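Local coordinates for protein leucine aminopeptidase A1, chloroplastic (Solanum lycopersicum, PDB 5D8N) that removes N-terminal amino acids from peptides as a magnesium-dependent homohexameric aminopeptidase, and has a role in wound signalling and insect defence, at residues 173-178 / 216-221; 209-214 / 335-340; 15-20 / 223-228. The protein carries 1 engineered substitution. One frame throughout, in Å; residues are numbered along the deposited sequence.

Contact 1: residues 173-178 / 216-221; sequences DNRFRS and GRELVN. With MG (magnesium ion), chain H.
Asp173 and Arg175 meet the last turn of helix 197-221, where the loop between helix 152-170 and strand 187-191, here a type I beta turn (Asn174 to Arg177), lies against the helix end leading into the M17 catalytic domain. A side-on salt bridge within the loop sets both groups, Arg175 NE to Asp173 OD1 at 2.9 Å and NH2 to Asp173 OD2 at 2.7 Å. The tight contact with the helix uses the same atoms. OD2 is held twice: its syn lone pair takes the arginine, its anti lone pair Asn221 ND2 at 3.0 Å. Asn221 is itself steadied by Ala514 N at its OD1. Arg175 NH2 also donates to Glu218 O at 2.9 Å, with Glu218 CB over one guanidinium face and Phe176 CE2 over the opposite one.

The Glu218 carboxylate belongs to the looser side. Its OE2 stays 4.4 Å from Arg175 NE, well out of the guanidinium plane, and a water donates to OE2 and, weakly, to Asp173 OD1. A second water accepts from Arg175 NH1. Just beyond, Val220 O binds a magnesium ion at 2.3 Å, alongside Ala222 O and four waters.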
# COMPACT_ATOMS: atom_id res chain seq x y z
N ASP A 173 -23.72 29.17 0.86
CA ASP A 173 -23.20 29.24 2.21
C ASP A 173 -21.88 29.98 2.16
O ASP A 173 -20.84 29.41 1.84
CB ASP A 173 -23.07 27.82 2.80
CG ASP A 173 -22.88 27.84 4.30
OD1 ASP A 173 -22.58 28.92 4.85
OD2 ASP A 173 -22.91 26.76 4.95
N ASN A 174 -21.89 31.23 2.61
CA ASN A 174 -20.71 32.08 2.60
C ASN A 174 -20.19 32.45 3.98
O ASN A 174 -19.46 33.44 4.13
CB ASN A 174 -21.03 33.37 1.85
CG ASN A 174 -21.25 33.13 0.38
OD1 ASN A 174 -20.51 32.40 -0.27
ND2 ASN A 174 -22.35 33.66 -0.13
N ARG A 175 -20.66 31.74 4.98
CA ARG A 175 -20.27 32.05 6.34
C ARG A 175 -18.76 32.00 6.60
O ARG A 175 -18.30 32.64 7.54
CB ARG A 175 -20.96 31.06 7.28
CG ARG A 175 -22.46 31.27 7.42
CD ARG A 175 -23.05 30.19 8.32
NE ARG A 175 -22.94 28.88 7.69
CZ ARG A 175 -22.96 27.72 8.34
NH1 ARG A 175 -23.23 27.69 9.63
NH2 ARG A 175 -22.75 26.58 7.68
N PHE A 176 -18.00 31.20 5.85
CA PHE A 176 -16.59 30.99 6.14
C PHE A 176 -15.62 31.47 5.07
O PHE A 176 -14.47 31.04 5.05
CB PHE A 176 -16.30 29.52 6.44
CG PHE A 176 -17.27 28.92 7.40
CD1 PHE A 176 -17.23 29.27 8.74
CD2 PHE A 176 -18.27 28.08 6.97
CE1 PHE A 176 -18.18 28.83 9.62
CE2 PHE A 176 -19.21 27.62 7.85
CZ PHE A 176 -19.20 28.02 9.18
N ARG A 177 -16.08 32.36 4.20
CA ARG A 177 -15.23 32.92 3.18
C ARG A 177 -15.49 34.42 3.02
O ARG A 177 -16.57 34.92 3.35
CB ARG A 177 -15.39 32.22 1.83
CG ARG A 177 -16.80 32.08 1.31
CD ARG A 177 -16.82 31.20 0.07
NE ARG A 177 -18.18 31.01 -0.42
CZ ARG A 177 -18.63 29.93 -1.04
NH1 ARG A 177 -17.82 28.92 -1.30
NH2 ARG A 177 -19.92 29.86 -1.35
N SER A 178 -14.41 35.12 2.73
CA SER A 178 -14.28 36.54 2.99
C SER A 178 -14.86 37.26 1.79
O SER A 178 -15.27 38.40 1.89
CB SER A 178 -12.80 36.91 3.22
OG SER A 178 -12.17 36.11 4.24
N GLY A 216 -29.99 21.79 7.69
CA GLY A 216 -29.17 20.61 7.55
C GLY A 216 -27.87 20.84 6.77
O GLY A 216 -26.81 20.43 7.20
N ARG A 217 -27.95 21.53 5.63
CA ARG A 217 -26.76 21.89 4.86
C ARG A 217 -25.80 22.71 5.70
O ARG A 217 -24.59 22.42 5.72
CB ARG A 217 -27.14 22.73 3.64
CG ARG A 217 -27.93 21.94 2.62
CD ARG A 217 -28.11 22.70 1.33
NE ARG A 217 -28.86 21.90 0.37
CZ ARG A 217 -29.18 22.32 -0.85
NH1 ARG A 217 -28.77 23.52 -1.24
NH2 ARG A 217 -30.03 21.62 -1.59
N GLU A 218 -26.33 23.69 6.42
CA GLU A 218 -25.46 24.53 7.25
C GLU A 218 -24.75 23.78 8.36
O GLU A 218 -23.55 23.97 8.59
CB GLU A 218 -26.26 25.69 7.84
CG GLU A 218 -26.59 26.76 6.81
CD GLU A 218 -27.35 27.93 7.41
OE1 GLU A 218 -28.12 27.69 8.38
OE2 GLU A 218 -27.26 29.05 6.87
N LEU A 219 -25.46 22.82 8.95
CA LEU A 219 -24.87 22.07 10.05
C LEU A 219 -23.72 21.21 9.54
O LEU A 219 -22.72 21.04 10.23
CB LEU A 219 -25.93 21.22 10.75
CG LEU A 219 -26.95 22.03 11.54
CD1 LEU A 219 -28.04 21.11 12.05
CD2 LEU A 219 -26.29 22.75 12.70
N VAL A 220 -23.85 20.68 8.34
CA VAL A 220 -22.84 19.82 7.74
C VAL A 220 -21.71 20.66 7.15
O VAL A 220 -20.57 20.30 7.29
CB VAL A 220 -23.46 18.91 6.66
CG1 VAL A 220 -22.39 18.05 5.99
CG2 VAL A 220 -24.51 17.99 7.27
N ASN A 221 -22.01 21.68 6.35
CA ASN A 221 -20.97 22.53 5.82
C ASN A 221 -20.02 23.02 6.90
O ASN A 221 -18.86 23.27 6.62
CB ASN A 221 -21.58 23.74 5.12
CG ASN A 221 -22.13 23.43 3.75
OD1 ASN A 221 -21.87 22.39 3.16
ND2 ASN A 221 -22.95 24.33 3.25
MG MG H . -19.05 19.84 8.90
O HOH W 1 -25.31 30.20 5.26
O HOH W 2 -24.33 25.67 11.29
O HOH W 3 -20.59 19.58 10.58
O HOH W 4 -17.61 19.82 7.23
O HOH W 5 -17.67 19.00 10.39
O HOH W 6 -19.54 17.76 8.58

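Contact 2: residues 209-214 / 335-340; sequences VCAGVI and AAKALG
The close antiparallel pair of helices 197-221 and 327-342 meets where Gly212 faces Lys337 and Ala338, and it illustrates how small residues let two helices approach. The axes of the short segments come within 7.4 Å, with an angle of 158° between their directions. Where the backbones are nearest, Ala338 CB points at the other helix and rests 4.0 Å from Val209 CA. A little further along, Gly212 presents bare main chain. A methyl at this glycine would point at the facing helix and come tightly against Ala338 CB, while also being crowded by the carbonyl oxygen of Val209 within its own helix. The absence of a side chain here is thus matched to the short separation.

In the M17 catalytic domain, helix 327-342 lies on a mixed eight-stranded sheet, with Ala336 and Leu339 touching Phe351 of strand 347-358. Cys210 and Val213 of helix 197-221 touch helix 152-170. Both members of the pair also touch the C-terminal helix 519-527, through Val209 and Val213 of one and Ala338 and Leu339 of the other.

Lys337 lies on the more accessible flank with its aliphatic chain. Its CG stands anti to the backbone N (chi1 172°), which brings it over the glycine, 4.0 Å from Gly212 CA. It also lies 4.1 Å from Ala211 O, a plain van der Waals approach. A bend at chi2 (73°) redirects CD. Further out, Lys337 CE passes 4.4 Å from Ala211 CB. The amine has its partner outside the helix pair, NZ hydrogen-bonding to Tyr243 OH.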
# COMPACT_ATOMS: atom_id res chain seq x y z
N VAL A 209 -40.27 22.97 4.58
CA VAL A 209 -39.34 21.88 4.40
C VAL A 209 -37.96 22.44 4.01
O VAL A 209 -36.95 22.02 4.56
CB VAL A 209 -39.88 20.89 3.35
CG1 VAL A 209 -38.82 19.86 3.00
CG2 VAL A 209 -41.10 20.18 3.89
N CYS A 210 -37.92 23.36 3.04
CA CYS A 210 -36.65 23.95 2.60
C CYS A 210 -35.88 24.55 3.77
O CYS A 210 -34.66 24.47 3.80
CB CYS A 210 -36.83 25.01 1.51
SG CYS A 210 -37.37 24.34 -0.09
N ALA A 211 -36.56 25.20 4.70
CA ALA A 211 -35.84 25.82 5.80
C ALA A 211 -35.16 24.75 6.65
O ALA A 211 -34.06 24.95 7.18
CB ALA A 211 -36.77 26.70 6.64
N GLY A 212 -35.80 23.59 6.77
CA GLY A 212 -35.16 22.43 7.37
C GLY A 212 -33.99 21.88 6.56
O GLY A 212 -32.96 21.56 7.11
N VAL A 213 -34.14 21.78 5.25
CA VAL A 213 -33.06 21.30 4.40
C VAL A 213 -31.83 22.21 4.51
O VAL A 213 -30.69 21.76 4.64
CB VAL A 213 -33.52 21.20 2.95
CG1 VAL A 213 -32.35 20.88 2.03
CG2 VAL A 213 -34.60 20.13 2.79
N ILE A 214 -32.08 23.51 4.48
CA ILE A 214 -31.02 24.51 4.56
C ILE A 214 -30.30 24.52 5.91
O ILE A 214 -29.08 24.53 5.94
CB ILE A 214 -31.56 25.90 4.21
CG1 ILE A 214 -31.77 25.95 2.70
CG2 ILE A 214 -30.59 27.00 4.65
CD1 ILE A 214 -32.56 27.16 2.24
N ALA A 335 -35.41 18.02 10.01
CA ALA A 335 -36.78 17.56 10.06
C ALA A 335 -37.54 18.25 11.19
O ALA A 335 -38.72 18.56 11.04
CB ALA A 335 -36.83 16.04 10.21
N ALA A 336 -36.89 18.44 12.34
CA ALA A 336 -37.53 19.08 13.48
C ALA A 336 -37.92 20.50 13.14
O ALA A 336 -39.00 20.96 13.50
CB ALA A 336 -36.63 19.08 14.69
N LYS A 337 -36.99 21.21 12.52
CA LYS A 337 -37.22 22.56 12.06
C LYS A 337 -38.43 22.66 11.12
O LYS A 337 -39.30 23.52 11.29
CB LYS A 337 -35.94 23.09 11.41
CG LYS A 337 -36.06 24.42 10.70
CD LYS A 337 -36.20 25.56 11.67
CE LYS A 337 -36.13 26.89 10.94
NZ LYS A 337 -36.60 27.97 11.87
N ALA A 338 -38.51 21.75 10.16
CA ALA A 338 -39.66 21.70 9.29
C ALA A 338 -40.96 21.43 10.07
O ALA A 338 -41.97 22.11 9.89
CB ALA A 338 -39.46 20.66 8.19
N LEU A 339 -40.94 20.40 10.91
CA LEU A 339 -42.14 19.94 11.56
C LEU A 339 -42.63 20.97 12.57
O LEU A 339 -43.82 21.10 12.83
CB LEU A 339 -41.90 18.59 12.20
CG LEU A 339 -41.75 17.47 11.15
CD1 LEU A 339 -41.23 16.19 11.80
CD2 LEU A 339 -43.07 17.17 10.45
N GLY A 340 -41.70 21.73 13.13
CA GLY A 340 -42.10 22.78 14.05
C GLY A 340 -43.02 23.80 13.40
O GLY A 340 -43.98 24.23 14.04

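Contact 3: residues 15-20 / 223-228; sequences DTLGLT and PANIVT
Thr16, Leu17 and Thr20 of the N-terminal arm lie against Asn225 and Ile226, in the loop that joins helix 197-221 to helix 229-242 in the catalytic domain. The arm folds into a type II beta turn, closed by Leu19 N to Thr16 O, while the loop coils so that Pro223 O receives both Ile226 N and Val227 N, before Thr228 N-caps the next helix.

Thr16 comes first. Its CG2, anti to the backbone N, packs 3.7 Å from Asn225 O and 3.8 Å from Ile226 CD1, its side chain running obliquely across the isoleucine. A water joins Thr16 OG1 to Asn225 O; another bridges that oxygen to Leu17 N, so one carbonyl reaches two points of the arm.

Leu17 supplies the direct polar link. Its carbonyl oxygen accepts from Asn225 ND2 at 2.9 Å, the N-H fairly straight (155°) and the donor tilted 33° from the carbonyl plane. The same amide nitrogen also donates to Ile370 O of a second subunit. An alanine in place of Asn225 would probably leave Leu17 O without this donor and sever the side-chain tie to the neighbouring subunit, setting the arm freer to shift.

Gly18, whose positive phi suits the turn, has a backbone hydrogen bond to the second subunit. Thr20 completes the walk. Its OG1 hydrogen-bonds to Ile370 O and Thr372 OG1 of the second subunit, while its CG2 meets the loop. Ile226 crosses it at about a right angle, placing CD1 4.1 Å from Thr20 CG2 and 4.0 Å from Thr20 O.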
# COMPACT_ATOMS: atom_id res chain seq x y z
N ASP A 15 -12.73 32.03 21.76
CA ASP A 15 -12.68 30.62 22.19
C ASP A 15 -12.86 29.59 21.06
O ASP A 15 -12.85 28.40 21.33
CB ASP A 15 -13.74 30.35 23.25
CG ASP A 15 -13.50 31.14 24.52
OD1 ASP A 15 -12.33 31.30 24.94
OD2 ASP A 15 -14.52 31.62 25.09
N THR A 16 -12.99 30.04 19.82
CA THR A 16 -12.95 29.14 18.69
C THR A 16 -11.52 28.84 18.24
O THR A 16 -10.70 29.73 18.03
CB THR A 16 -13.76 29.78 17.56
OG1 THR A 16 -15.11 29.94 18.01
CG2 THR A 16 -13.76 28.92 16.31
N LEU A 17 -11.21 27.56 18.06
CA LEU A 17 -9.94 27.16 17.47
C LEU A 17 -9.74 27.75 16.08
O LEU A 17 -10.66 27.76 15.27
CB LEU A 17 -9.82 25.63 17.41
CG LEU A 17 -8.51 25.09 16.83
CD1 LEU A 17 -8.12 23.77 17.50
CD2 LEU A 17 -8.61 24.89 15.33
N GLY A 18 -8.60 28.40 15.86
CA GLY A 18 -8.35 29.12 14.61
C GLY A 18 -8.95 30.51 14.50
O GLY A 18 -8.82 31.16 13.47
N LEU A 19 -9.64 30.93 15.55
CA LEU A 19 -10.20 32.27 15.67
C LEU A 19 -11.21 32.59 14.57
O LEU A 19 -11.34 33.73 14.16
CB LEU A 19 -9.08 33.32 15.69
CG LEU A 19 -8.09 33.12 16.83
CD1 LEU A 19 -6.98 34.16 16.76
CD2 LEU A 19 -8.81 33.19 18.18
N THR A 20 -11.89 31.56 14.08
CA THR A 20 -12.77 31.70 12.96
C THR A 20 -14.13 32.22 13.42
O THR A 20 -14.66 31.80 14.45
CB THR A 20 -12.86 30.39 12.18
OG1 THR A 20 -11.57 30.14 11.60
CG2 THR A 20 -13.92 30.46 11.07
N PRO A 223 -17.46 23.36 9.77
CA PRO A 223 -16.44 22.45 10.26
C PRO A 223 -16.58 22.19 11.75
O PRO A 223 -17.29 22.91 12.48
CB PRO A 223 -15.17 23.23 9.96
CG PRO A 223 -15.57 24.65 10.24
CD PRO A 223 -16.98 24.75 9.73
N ALA A 224 -15.89 21.15 12.19
CA ALA A 224 -15.97 20.68 13.57
C ALA A 224 -15.49 21.68 14.62
O ALA A 224 -15.86 21.55 15.78
CB ALA A 224 -15.21 19.38 13.70
N ASN A 225 -14.65 22.64 14.24
CA ASN A 225 -14.20 23.68 15.17
C ASN A 225 -15.27 24.75 15.37
O ASN A 225 -15.19 25.55 16.29
CB ASN A 225 -12.84 24.29 14.77
CG ASN A 225 -12.85 25.00 13.43
OD1 ASN A 225 -13.36 24.49 12.44
ND2 ASN A 225 -12.24 26.17 13.40
N ILE A 226 -16.33 24.70 14.58
CA ILE A 226 -17.46 25.61 14.71
C ILE A 226 -18.71 24.88 15.22
O ILE A 226 -19.31 25.27 16.20
CB ILE A 226 -17.79 26.22 13.32
CG1 ILE A 226 -16.64 27.07 12.79
CG2 ILE A 226 -19.09 27.03 13.35
CD1 ILE A 226 -16.37 28.35 13.56
N VAL A 227 -19.10 23.79 14.56
CA VAL A 227 -20.17 22.95 15.09
C VAL A 227 -19.61 21.81 15.94
O VAL A 227 -19.24 20.75 15.42
CB VAL A 227 -21.11 22.43 13.98
CG1 VAL A 227 -22.14 21.43 14.53
CG2 VAL A 227 -21.89 23.60 13.38
N THR A 228 -19.40 22.14 17.20
CA THR A 228 -19.05 21.21 18.25
C THR A 228 -20.32 20.59 18.80
O THR A 228 -21.41 20.97 18.40
CB THR A 228 -18.39 21.98 19.40
OG1 THR A 228 -19.28 22.99 19.86
CG2 THR A 228 -17.09 22.64 18.92
O HOH W 7 -16.63 27.36 18.34
O HOH W 8 -13.29 25.36 18.35

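Overall arrangement
The three contacts form a series from core to subunit interface. Contact 2, about 9 Å from the chain's centre to its own, is buried and held by van der Waals packing alone across its helices. Contact 1, farther along the same helix 197-221, is only partly buried and uses amide-to-carboxylate and arginine-to-carbonyl hydrogen bonds, set up by a salt bridge within the loop, with waters at the margin. Contact 3, the most peripheral, follows where that helix gives way to a loop, and mixes a single direct hydrogen bond with water bridges and methyl packing. Contacts 1 and 3 touch, Phe176 CE1 lying 3.9 Å from Ile226 CG1, and both reach the second subunit; contact 2 meets no other chain.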